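Local coordinates for indole-3-pyruvate decarboxylase (Azospirillum brasilense, PDB 2NXW), which catalyses the thiamine-diphosphate- and magnesium-dependent decarboxylation of indole-3-pyruvate to indole-3-acetaldehyde, a step in the biosynthesis of the plant hormone auxin, at residues Cys230-Val233 with Arg234-Leu238; Ala209-Ala212 with Asp213-Ala217; Trp479-Leu482 with Arg483-Pro487; Ile299-Thr303 with Asn304-Ser308. One frame throughout, in Å; residues are numbered along the deposited sequence. Where two conformers were deposited one is given.

All four contacts are local and lie in series along the chain; none nests within or crosses another. First comes interaction 2, one turn after another within helix 205-221. Interaction 1 follows strand 225-229, where helix 231-235 ends and the chain turns toward helix 239-249. Interaction 4 closes a loop between strands 292-296 and 317-321, and packs on interaction 1 through V231 CG1 and I299 CG1, 3.9 Å apart. Interaction 3 lies on helix 480-485 beside the cofactor, its centre about 21 Å from that of interaction 4. Interactions 3 and 4 both touch the second subunit, whereas 2 is remote, its centre about 46 Å from that of 3.

Interaction 1. Residues Cys230-Val233 with Arg234-Leu238; sequences CVEV and RRYGL
V233, E232 and V231 contribute most to this short helix end, each meeting a residue four or five positions on. V233 uses its carbonyl: L238 N donates to V233 O over 2.9 Å, with the donor in the carbonyl plane. Its CG1 also lies 4.1 Å from L238 CB, a light apolar contact beside that bond. G237, at positive phi, lets the chain reverse, and G237 N bonds R234 O; the two bonds together define a Schellman motif with G237 as C-prime.

E232 and Y236 run side by side and point the same way. E232 CG sits anti to the carbonyl carbon (chi1 -69°) and the chain continues extended, which carries the carboxylate along the ring until E232 CD is 3.8 Å from Y236 CE2. The carboxylate and ring planes are turned 55° apart, so this is not a parallel stack. A water lies 2.9 Å from E232 OE2 and 2.7 Å from Y236 OH and bridges them. In the backbone, Y236 N bonds E232 O.

V231 supports R235 differently: its CG2 rests over one guanidinium face, 3.8 Å from R235 CZ and offset toward the rim. R235 N bonds V231 O over 2.9 Å.

The polar ends are engaged beyond the helix. E232 OE2 takes K110 in a salt bridge and also the amide of D322, while R235 bonds the carbonyls of E109 and K110. Lysine and amide thus converge on E232 OE2, which probably favours the ionised carboxylate, and the helix end is tied through its side chains to neighbouring loops.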
loop_
_atom_site.group_PDB
_atom_site.type_symbol
_atom_site.label_atom_id
_atom_site.label_comp_id
_atom_site.label_asym_id
_atom_site.label_seq_id
_atom_site.Cartn_x
_atom_site.Cartn_y
_atom_site.Cartn_z
ATOM N N CYS A 230 -1.629 -2.392 33.376
ATOM C CA CYS A 230 -1.471 -1.423 32.306
ATOM C C CYS A 230 -2.645 -0.503 31.968
ATOM O O CYS A 230 -3.651 -0.477 32.681
ATOM C CB CYS A 230 -1.001 -2.210 31.080
ATOM S SG CYS A 230 0.178 -3.569 31.525
ATOM N N VAL A 231 -2.519 0.221 30.855
ATOM C CA VAL A 231 -3.510 1.225 30.464
ATOM C C VAL A 231 -4.980 0.813 30.433
ATOM O O VAL A 231 -5.826 1.543 30.941
ATOM C CB VAL A 231 -3.114 1.910 29.105
ATOM C CG1 VAL A 231 -3.376 0.995 27.936
ATOM C CG2 VAL A 231 -3.863 3.219 28.945
ATOM N N GLU A 232 -5.304 -0.343 29.867
ATOM C CA GLU A 232 -6.710 -0.739 29.827
ATOM C C GLU A 232 -7.345 -0.909 31.209
ATOM O O GLU A 232 -8.555 -0.743 31.365
ATOM C CB GLU A 232 -6.896 -2.020 29.014
ATOM C CG GLU A 232 -6.642 -1.852 27.520
ATOM C CD GLU A 232 -7.068 -3.074 26.729
ATOM O OE1 GLU A 232 -6.991 -4.184 27.289
ATOM O OE2 GLU A 232 -7.470 -2.923 25.554
ATOM N N VAL A 233 -6.539 -1.235 32.214
ATOM C CA VAL A 233 -7.070 -1.398 33.563
ATOM C C VAL A 233 -7.610 -0.049 34.029
ATOM O O VAL A 233 -8.675 0.028 34.641
ATOM C CB VAL A 233 -5.985 -1.893 34.534
ATOM C CG1 VAL A 233 -6.524 -1.889 35.980
ATOM C CG2 VAL A 233 -5.554 -3.317 34.143
ATOM N N ARG A 234 -6.878 1.018 33.730
ATOM C CA ARG A 234 -7.343 2.346 34.113
ATOM C C ARG A 234 -8.517 2.784 33.238
ATOM O O ARG A 234 -9.541 3.247 33.743
ATOM C CB ARG A 234 -6.223 3.380 33.983
ATOM C CG ARG A 234 -6.645 4.751 34.495
ATOM C CD ARG A 234 -5.746 5.856 33.992
ATOM N NE ARG A 234 -4.340 5.611 34.283
ATOM C CZ ARG A 234 -3.824 5.534 35.505
ATOM N NH1 ARG A 234 -4.600 5.683 36.568
ATOM N NH2 ARG A 234 -2.527 5.314 35.656
ATOM N N ARG A 235 -8.379 2.628 31.924
ATOM C CA ARG A 235 -9.438 3.070 31.015
ATOM C C ARG A 235 -10.792 2.429 31.300
ATOM O O ARG A 235 -11.825 3.106 31.249
ATOM C CB ARG A 235 -9.041 2.794 29.562
ATOM C CG ARG A 235 -7.786 3.538 29.090
ATOM C CD ARG A 235 -7.956 5.058 29.063
ATOM N NE ARG A 235 -6.784 5.682 28.444
ATOM C CZ ARG A 235 -5.876 6.418 29.082
ATOM N NH1 ARG A 235 -5.987 6.655 30.386
ATOM N NH2 ARG A 235 -4.834 6.894 28.417
ATOM N N TYR A 236 -10.784 1.140 31.625
ATOM C CA TYR A 236 -12.024 0.418 31.874
ATOM C C TYR A 236 -12.502 0.399 33.329
ATOM O O TYR A 236 -13.462 -0.302 33.673
ATOM C CB TYR A 236 -11.904 -1.007 31.318
ATOM C CG TYR A 236 -11.664 -1.040 29.816
ATOM C CD1 TYR A 236 -12.349 -0.166 28.967
ATOM C CD2 TYR A 236 -10.750 -1.928 29.248
ATOM C CE1 TYR A 236 -12.131 -0.167 27.589
ATOM C CE2 TYR A 236 -10.521 -1.943 27.855
ATOM C CZ TYR A 236 -11.218 -1.054 27.040
ATOM O OH TYR A 236 -11.008 -1.052 25.682
ATOM N N GLY A 237 -11.838 1.173 34.181
ATOM C CA GLY A 237 -12.236 1.236 35.579
ATOM C C GLY A 237 -12.160 -0.089 36.317
ATOM O O GLY A 237 -13.029 -0.414 37.124
ATOM N N LEU A 238 -11.103 -0.847 36.059
ATOM C CA LEU A 238 -10.920 -2.151 36.682
ATOM C C LEU A 238 -9.942 -2.179 37.861
ATOM O O LEU A 238 -9.513 -3.249 38.270
ATOM C CB LEU A 238 -10.440 -3.140 35.622
ATOM C CG LEU A 238 -11.441 -3.375 34.494
ATOM C CD1 LEU A 238 -10.819 -4.255 33.417
ATOM C CD2 LEU A 238 -12.692 -4.037 35.082
HETATM O O HOH W 1 -10.198 -3.393 24.662
#

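Interaction 2. Residues Ala209-Ala212 with Asp213-Ala217; sequences AACA and DEVLA
C211 O receives V215 N over 2.8 Å, the shortest hydrogen bond between these two turns, and the N-H is nearly straight at 164°. Beside the same oxygen lies V215 CG2, 3.3 Å from C211 O, because that methyl stands anti to the carbonyl carbon of V215 and next to its backbone N. The methyl also reaches back to the thiol, with V215 CG2 4.1 Å from C211 SG. SG itself is swung anti to the C211 nitrogen (chi1 -179°), toward the carbonyl and hence toward the following turn.

The same i to i+4 pattern holds for the neighbours: D213 N bonds A209 O, E214 N bonds A210 O, and L216 N bonds A212 O. D213 folds its carboxylate back over the preceding turn, placing D213 CG 3.4 Å from A209 O; the charge is paired with R347, whose NE makes a salt bridge to OD1. E214 OE1 is held by the hydroxyl of Y332.

The small A212 faces A343 and L344 of helix 337-346, whereas C211 and V215 meet strand 324-327. The arrangement is that of a regular amphipathic alpha-helix, here helix 205-221, packed against the sheet and a neighbouring helix of the central domain of a thiamine-diphosphate-dependent enzyme.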
loop_
_atom_site.group_PDB
_atom_site.type_symbol
_atom_site.label_atom_id
_atom_site.label_comp_id
_atom_site.label_asym_id
_atom_site.label_seq_id
_atom_site.Cartn_x
_atom_site.Cartn_y
_atom_site.Cartn_z
ATOM N N ALA A 209 -13.097 -19.156 29.240
ATOM C CA ALA A 209 -12.808 -20.194 30.225
ATOM C C ALA A 209 -11.481 -20.897 29.944
ATOM O O ALA A 209 -10.662 -21.085 30.848
ATOM C CB ALA A 209 -13.948 -21.212 30.248
ATOM N N ALA A 210 -11.272 -21.285 28.690
ATOM C CA ALA A 210 -10.049 -21.960 28.292
ATOM C C ALA A 210 -8.847 -21.044 28.509
ATOM O O ALA A 210 -7.812 -21.469 29.021
ATOM C CB ALA A 210 -10.133 -22.374 26.828
ATOM N N CYS A 211 -8.999 -19.782 28.122
ATOM C CA CYS A 211 -7.931 -18.804 28.274
ATOM C C CYS A 211 -7.553 -18.625 29.747
ATOM O O CYS A 211 -6.378 -18.666 30.104
ATOM C CB CYS A 211 -8.379 -17.469 27.681
ATOM S SG CYS A 211 -7.143 -16.165 27.786
ATOM N N ALA A 212 -8.552 -18.420 30.596
ATOM C CA ALA A 212 -8.297 -18.250 32.020
ATOM C C ALA A 212 -7.514 -19.433 32.592
ATOM O O ALA A 212 -6.574 -19.251 33.367
ATOM C CB ALA A 212 -9.616 -18.076 32.777
ATOM N N ASP A 213 -7.903 -20.653 32.220
ATOM C CA ASP A 213 -7.202 -21.830 32.717
ATOM C C ASP A 213 -5.756 -21.845 32.246
ATOM O O ASP A 213 -4.846 -22.134 33.025
ATOM C CB ASP A 213 -7.878 -23.124 32.247
ATOM C CG ASP A 213 -9.198 -23.391 32.946
ATOM O OD1 ASP A 213 -9.456 -22.807 34.021
ATOM O OD2 ASP A 213 -9.980 -24.216 32.420
ATOM N N GLU A 214 -5.543 -21.524 30.971
ATOM C CA GLU A 214 -4.197 -21.533 30.415
ATOM C C GLU A 214 -3.311 -20.466 31.043
ATOM O O GLU A 214 -2.137 -20.705 31.318
ATOM C CB GLU A 214 -4.230 -21.334 28.901
ATOM C CG GLU A 214 -2.927 -21.736 28.239
ATOM C CD GLU A 214 -2.897 -21.446 26.751
ATOM O OE1 GLU A 214 -3.980 -21.373 26.126
ATOM O OE2 GLU A 214 -1.780 -21.307 26.208
ATOM N N VAL A 215 -3.874 -19.284 31.261
ATOM C CA VAL A 215 -3.121 -18.200 31.876
ATOM C C VAL A 215 -2.668 -18.597 33.280
ATOM O O VAL A 215 -1.510 -18.405 33.642
ATOM C CB VAL A 215 -3.975 -16.914 31.962
ATOM C CG1 VAL A 215 -3.296 -15.894 32.873
ATOM C CG2 VAL A 215 -4.162 -16.325 30.571
ATOM N N LEU A 216 -3.573 -19.158 34.076
ATOM C CA LEU A 216 -3.205 -19.546 35.431
ATOM C C LEU A 216 -2.152 -20.650 35.427
ATOM O O LEU A 216 -1.238 -20.647 36.253
ATOM C CB LEU A 216 -4.440 -19.980 36.228
ATOM C CG LEU A 216 -5.412 -18.848 36.580
ATOM C CD1 LEU A 216 -6.558 -19.394 37.425
ATOM C CD2 LEU A 216 -4.666 -17.746 37.333
ATOM N N ALA A 217 -2.265 -21.583 34.490
ATOM C CA ALA A 217 -1.290 -22.665 34.404
ATOM C C ALA A 217 0.080 -22.091 34.067
ATOM O O ALA A 217 1.090 -22.506 34.630
ATOM C CB ALA A 217 -1.712 -23.666 33.345
#

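Interaction 3. Residues Trp479-Leu482 with Arg483-Pro487; sequences WEML and RTFQP. With TPP (thiamine diphosphate), chain E.
R483 meets E480 within the first turn of helix 480-485, whose N-terminal end, with W479 at the N-cap, holds the diphosphate of thiamine diphosphate in the C-terminal cofactor-binding domain. E480 N and M481 N donate to the cofactor atoms O1B and O3B over 2.9 and 2.8 Å, respectively.

R483 NE forms a salt-bridged hydrogen bond with E480 OE1 over 2.8 Å, at 155°. The acceptor lies near the guanidinium plane, but NE meets OE1 from above the carboxylate plane. E480 bends at chi2 (65°) to bring its carboxylate across the arginine chain. R483 NH2 adds a salt bridge to D493 and a bond to S478, a magnesium ligand that also bonds E480 OE1. A leucine in its place would probably leave E480 OE1 and D493 without their shared cationic partner and S478 less firmly placed.

T484 next sends its hydroxyl back to the backbone, OG1 donating to M481 O over 2.7 Å; the torsion that sets OG1 between N and the carbonyl carbon (chi1 74°) makes this possible. F485 then lays one face over the same oxygen. Q486 N closes on L482 O, and its side-chain NE2 bonds S489 and L48 O of the second subunit.

On the cofactor side, L482 CD1 touches the thiazolium methyl CM4 at 3.5 Å.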
loop_
_atom_site.group_PDB
_atom_site.type_symbol
_atom_site.label_atom_id
_atom_site.label_comp_id
_atom_site.label_asym_id
_atom_site.label_seq_id
_atom_site.Cartn_x
_atom_site.Cartn_y
_atom_site.Cartn_z
ATOM N N TRP A 479 16.206 22.524 22.201
ATOM C CA TRP A 479 15.409 21.317 21.992
ATOM C C TRP A 479 16.417 20.334 22.604
ATOM O O TRP A 479 17.140 19.614 21.897
ATOM C CB TRP A 479 15.229 21.037 20.501
ATOM C CG TRP A 479 14.123 21.806 19.841
ATOM C CD1 TRP A 479 12.912 22.180 20.391
ATOM C CD2 TRP A 479 14.093 22.243 18.481
ATOM N NE1 TRP A 479 12.145 22.819 19.444
ATOM C CE2 TRP A 479 12.844 22.872 18.266
ATOM C CE3 TRP A 479 15.003 22.164 17.418
ATOM C CZ2 TRP A 479 12.482 23.418 17.036
ATOM C CZ3 TRP A 479 14.650 22.702 16.201
ATOM C CH2 TRP A 479 13.398 23.324 16.012
ATOM N N GLU A 480 16.480 20.321 23.931
ATOM C CA GLU A 480 17.489 19.546 24.633
ATOM C C GLU A 480 17.467 18.042 24.457
ATOM O O GLU A 480 18.523 17.415 24.405
ATOM C CB GLU A 480 17.493 19.919 26.121
ATOM C CG GLU A 480 18.772 19.519 26.895
ATOM C CD GLU A 480 20.047 20.246 26.452
ATOM O OE1 GLU A 480 19.978 21.285 25.756
ATOM O OE2 GLU A 480 21.139 19.758 26.828
ATOM N N MET A 481 16.294 17.436 24.372
ATOM C CA MET A 481 16.275 15.999 24.162
ATOM C C MET A 481 16.979 15.647 22.858
ATOM O O MET A 481 17.638 14.606 22.762
ATOM C CB MET A 481 14.841 15.475 24.121
ATOM C CG MET A 481 14.252 15.275 25.488
ATOM S SD MET A 481 12.810 14.205 25.453
ATOM C CE MET A 481 13.591 12.606 25.127
ATOM N N LEU A 482 16.853 16.509 21.854
ATOM C CA LEU A 482 17.510 16.242 20.576
ATOM C C LEU A 482 19.015 16.483 20.698
ATOM O O LEU A 482 19.813 15.790 20.060
ATOM C CB LEU A 482 16.899 17.104 19.473
ATOM C CG LEU A 482 15.389 16.920 19.284
ATOM C CD1 LEU A 482 14.967 17.686 18.040
ATOM C CD2 LEU A 482 15.042 15.447 19.137
ATOM N N ARG A 483 19.413 17.452 21.519
ATOM C CA ARG A 483 20.838 17.698 21.734
ATOM C C ARG A 483 21.477 16.446 22.344
ATOM O O ARG A 483 22.599 16.076 21.994
ATOM C CB ARG A 483 21.061 18.882 22.693
ATOM C CG ARG A 483 22.566 19.204 22.925
ATOM C CD ARG A 483 22.761 20.267 23.995
ATOM N NE ARG A 483 21.933 21.426 23.697
ATOM C CZ ARG A 483 22.181 22.310 22.736
ATOM N NH1 ARG A 483 23.267 22.199 21.981
ATOM N NH2 ARG A 483 21.298 23.265 22.473
ATOM N N THR A 484 20.775 15.770 23.248
ATOM C CA THR A 484 21.366 14.592 23.880
ATOM C C THR A 484 21.620 13.480 22.875
ATOM O O THR A 484 22.541 12.683 23.046
ATOM C CB THR A 484 20.490 14.030 25.030
ATOM O OG1 THR A 484 19.348 13.351 24.490
ATOM C CG2 THR A 484 20.046 15.160 25.960
ATOM N N PHE A 485 20.814 13.441 21.820
ATOM C CA PHE A 485 20.947 12.416 20.784
ATOM C C PHE A 485 21.959 12.783 19.703
ATOM O O PHE A 485 22.600 11.895 19.123
ATOM C CB PHE A 485 19.601 12.176 20.100
ATOM C CG PHE A 485 18.508 11.718 21.027
ATOM C CD1 PHE A 485 17.174 11.912 20.688
ATOM C CD2 PHE A 485 18.810 11.091 22.237
ATOM C CE1 PHE A 485 16.152 11.492 21.538
ATOM C CE2 PHE A 485 17.798 10.666 23.095
ATOM C CZ PHE A 485 16.465 10.868 22.742
ATOM N N GLN A 486 22.105 14.078 19.428
ATOM C CA GLN A 486 23.009 14.536 18.370
ATOM C C GLN A 486 23.540 15.907 18.779
ATOM O O GLN A 486 23.190 16.935 18.204
ATOM C CB GLN A 486 22.223 14.604 17.058
ATOM C CG GLN A 486 23.054 14.784 15.800
ATOM C CD GLN A 486 22.199 14.572 14.567
ATOM O OE1 GLN A 486 21.948 13.437 14.167
ATOM N NE2 GLN A 486 21.717 15.658 13.987
ATOM N N PRO A 487 24.435 15.922 19.773
ATOM C CA PRO A 487 25.009 17.169 20.285
ATOM C C PRO A 487 25.806 18.032 19.330
ATOM O O PRO A 487 25.962 19.226 19.567
ATOM C CB PRO A 487 25.830 16.705 21.488
ATOM C CG PRO A 487 26.250 15.310 21.088
ATOM C CD PRO A 487 25.013 14.744 20.444
HETATM N "N1'" TPP E . 7.482 17.727 16.756
HETATM C "C2'" TPP E . 6.491 17.209 17.499
HETATM C CM2 TPP E . 5.063 17.682 17.276
HETATM N "N3'" TPP E . 6.744 16.278 18.424
HETATM C "C4'" TPP E . 8.005 15.814 18.659
HETATM N "N4'" TPP E . 8.192 14.817 19.566
HETATM C "C5'" TPP E . 9.103 16.383 17.936
HETATM C "C6'" TPP E . 8.788 17.343 16.953
HETATM C "C7'" TPP E . 10.572 15.958 18.166
HETATM N N3 TPP E . 11.124 16.341 19.544
HETATM C C2 TPP E . 11.166 15.403 20.495
HETATM S S1 TPP E . 11.888 16.217 21.870
HETATM C C5 TPP E . 12.126 17.786 21.107
HETATM C C4 TPP E . 11.636 17.593 19.818
HETATM C CM4 TPP E . 11.659 18.743 18.774
HETATM C C6 TPP E . 12.714 18.973 21.759
HETATM C C7 TPP E . 11.768 19.473 22.867
HETATM O O7 TPP E . 12.298 20.711 23.267
HETATM P PA TPP E . 11.653 21.236 24.614
HETATM O O1A TPP E . 10.133 21.353 24.550
HETATM O O2A TPP E . 12.306 22.599 24.839
HETATM O O3A TPP E . 12.015 20.296 25.848
HETATM P PB TPP E . 13.575 19.824 26.134
HETATM O O1B TPP E . 14.522 21.016 25.975
HETATM O O2B TPP E . 13.534 19.287 27.594
HETATM O O3B TPP E . 13.960 18.684 25.203
#

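Interaction 4. Residues Ile299-Thr303 with Asn304-Ser308; sequences ILSDT and NFAVS
S308 and D302 meet through their side chains across the mouth of this loop. Starting at the root, S308 CB lies 3.5 Å from S301 O and 3.6 Å from D302 OD1. Its tip, OG, stands anti to the backbone N (chi1 171°) and donates to D302 OD1 over 2.6 Å, using the oxygen's anti lone pair. The same OG is hydrogen-bonded to the backbone N of R310, so it serves both as donor and as acceptor. An alanine here would probably leave D302 OD1 without this donor and the amide of R310 without its acceptor, the aspartate keeping its long, weak ion pair from OD2 to R310.

The backbone supports the same pairing. S301 N donates to V307 O over 3.0 Å, and S308 CA approaches S301 O in a CA-H...O contact. L300 crosses V307 obliquely, its CD2 3.7 Å from V307 CG1. Two waters continue the pairing beyond the S301-V307 bond in both directions: one bridges I299 O and V307 N, while another lies within bonding distance of S301 O and A306 O.

At the far end A306 N bonds T303 O over 3.2 Å, closing a tight reversal through N304 and F305. N304 takes positive phi (45°) with psi -129°, as its place in that turn requires. T303 N also donates to S301 OG, which orders the approach to it. F305 projects to an edge-to-face contact with F405 of helix 402-407, and I299 and S301 pack on L129 of the second subunit. The geometry is that of a type II' beta turn preceded by an ST turn, within the loop between two strands of the central domain.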
loop_
_atom_site.group_PDB
_atom_site.type_symbol
_atom_site.label_atom_id
_atom_site.label_comp_id
_atom_site.label_asym_id
_atom_site.label_seq_id
_atom_site.Cartn_x
_atom_site.Cartn_y
_atom_site.Cartn_z
ATOM N N ILE A 299 -0.166 -1.578 26.040
ATOM C CA ILE A 299 0.102 -1.130 24.684
ATOM C C ILE A 299 1.518 -1.654 24.449
ATOM O O ILE A 299 2.379 -1.510 25.320
ATOM C CB ILE A 299 0.125 0.413 24.605
ATOM C CG1 ILE A 299 -1.304 0.944 24.624
ATOM C CG2 ILE A 299 0.884 0.872 23.364
ATOM C CD1 ILE A 299 -1.398 2.431 24.849
ATOM N N LEU A 300 1.751 -2.291 23.307
ATOM C CA LEU A 300 3.086 -2.790 22.980
ATOM C C LEU A 300 3.654 -1.908 21.878
ATOM O O LEU A 300 3.068 -1.808 20.802
ATOM C CB LEU A 300 3.025 -4.239 22.492
ATOM C CG LEU A 300 2.877 -5.319 23.559
ATOM C CD1 LEU A 300 2.956 -6.694 22.903
ATOM C CD2 LEU A 300 3.987 -5.170 24.595
ATOM N N SER A 301 4.793 -1.276 22.144
ATOM C CA SER A 301 5.417 -0.380 21.171
ATOM C C SER A 301 6.887 -0.145 21.498
ATOM O O SER A 301 7.305 -0.296 22.641
ATOM C CB SER A 301 4.674 0.961 21.166
ATOM O OG SER A 301 5.398 1.959 20.463
ATOM N N ASP A 302 7.668 0.239 20.492
ATOM C CA ASP A 302 9.087 0.494 20.704
ATOM C C ASP A 302 9.386 1.964 21.003
ATOM O O ASP A 302 10.551 2.358 21.077
ATOM C CB ASP A 302 9.894 0.061 19.478
ATOM C CG ASP A 302 9.542 -1.336 19.013
ATOM O OD1 ASP A 302 9.528 -2.263 19.852
ATOM O OD2 ASP A 302 9.285 -1.510 17.804
ATOM N N THR A 303 8.350 2.774 21.189
ATOM C CA THR A 303 8.563 4.192 21.453
ATOM C C THR A 303 8.555 4.598 22.920
ATOM O O THR A 303 7.684 4.195 23.698
ATOM C CB THR A 303 7.525 5.079 20.721
ATOM O OG1 THR A 303 7.579 4.822 19.314
ATOM C CG2 THR A 303 7.830 6.565 20.959
ATOM N N ASN A 304 9.556 5.397 23.280
ATOM C CA ASN A 304 9.679 5.951 24.619
ATOM C C ASN A 304 9.435 4.913 25.701
ATOM O O ASN A 304 10.028 3.835 25.697
ATOM C CB ASN A 304 8.725 7.133 24.800
ATOM C CG ASN A 304 9.273 8.184 25.747
ATOM O OD1 ASN A 304 8.528 8.794 26.513
ATOM N ND2 ASN A 304 10.582 8.401 25.697
ATOM N N PHE A 305 8.552 5.255 26.630
ATOM C CA PHE A 305 8.305 4.434 27.813
ATOM C C PHE A 305 7.469 3.165 27.673
ATOM O O PHE A 305 7.267 2.463 28.666
ATOM C CB PHE A 305 7.669 5.288 28.911
ATOM C CG PHE A 305 8.496 6.468 29.332
ATOM C CD1 PHE A 305 9.878 6.471 29.170
ATOM C CD2 PHE A 305 7.887 7.567 29.932
ATOM C CE1 PHE A 305 10.646 7.554 29.597
ATOM C CE2 PHE A 305 8.647 8.657 30.365
ATOM C CZ PHE A 305 10.029 8.650 30.197
ATOM N N ALA A 306 6.984 2.865 26.473
ATOM C CA ALA A 306 6.157 1.673 26.273
ATOM C C ALA A 306 6.917 0.363 26.447
ATOM O O ALA A 306 8.139 0.311 26.302
ATOM C CB ALA A 306 5.529 1.702 24.887
ATOM N N VAL A 307 6.179 -0.696 26.775
ATOM C CA VAL A 307 6.768 -2.022 26.900
ATOM C C VAL A 307 7.008 -2.424 25.447
ATOM O O VAL A 307 6.087 -2.410 24.632
ATOM C CB VAL A 307 5.787 -3.022 27.545
ATOM C CG1 VAL A 307 6.327 -4.441 27.419
ATOM C CG2 VAL A 307 5.588 -2.670 29.020
ATOM N N SER A 308 8.252 -2.774 25.133
ATOM C CA SER A 308 8.619 -3.130 23.775
ATOM C C SER A 308 8.769 -4.616 23.517
ATOM O O SER A 308 9.401 -5.331 24.288
ATOM C CB SER A 308 9.925 -2.438 23.407
ATOM O OG SER A 308 10.396 -2.930 22.169
HETATM O O HOH W 2 3.418 -0.312 27.472
HETATM O O HOH W 3 9.533 1.326 23.973
#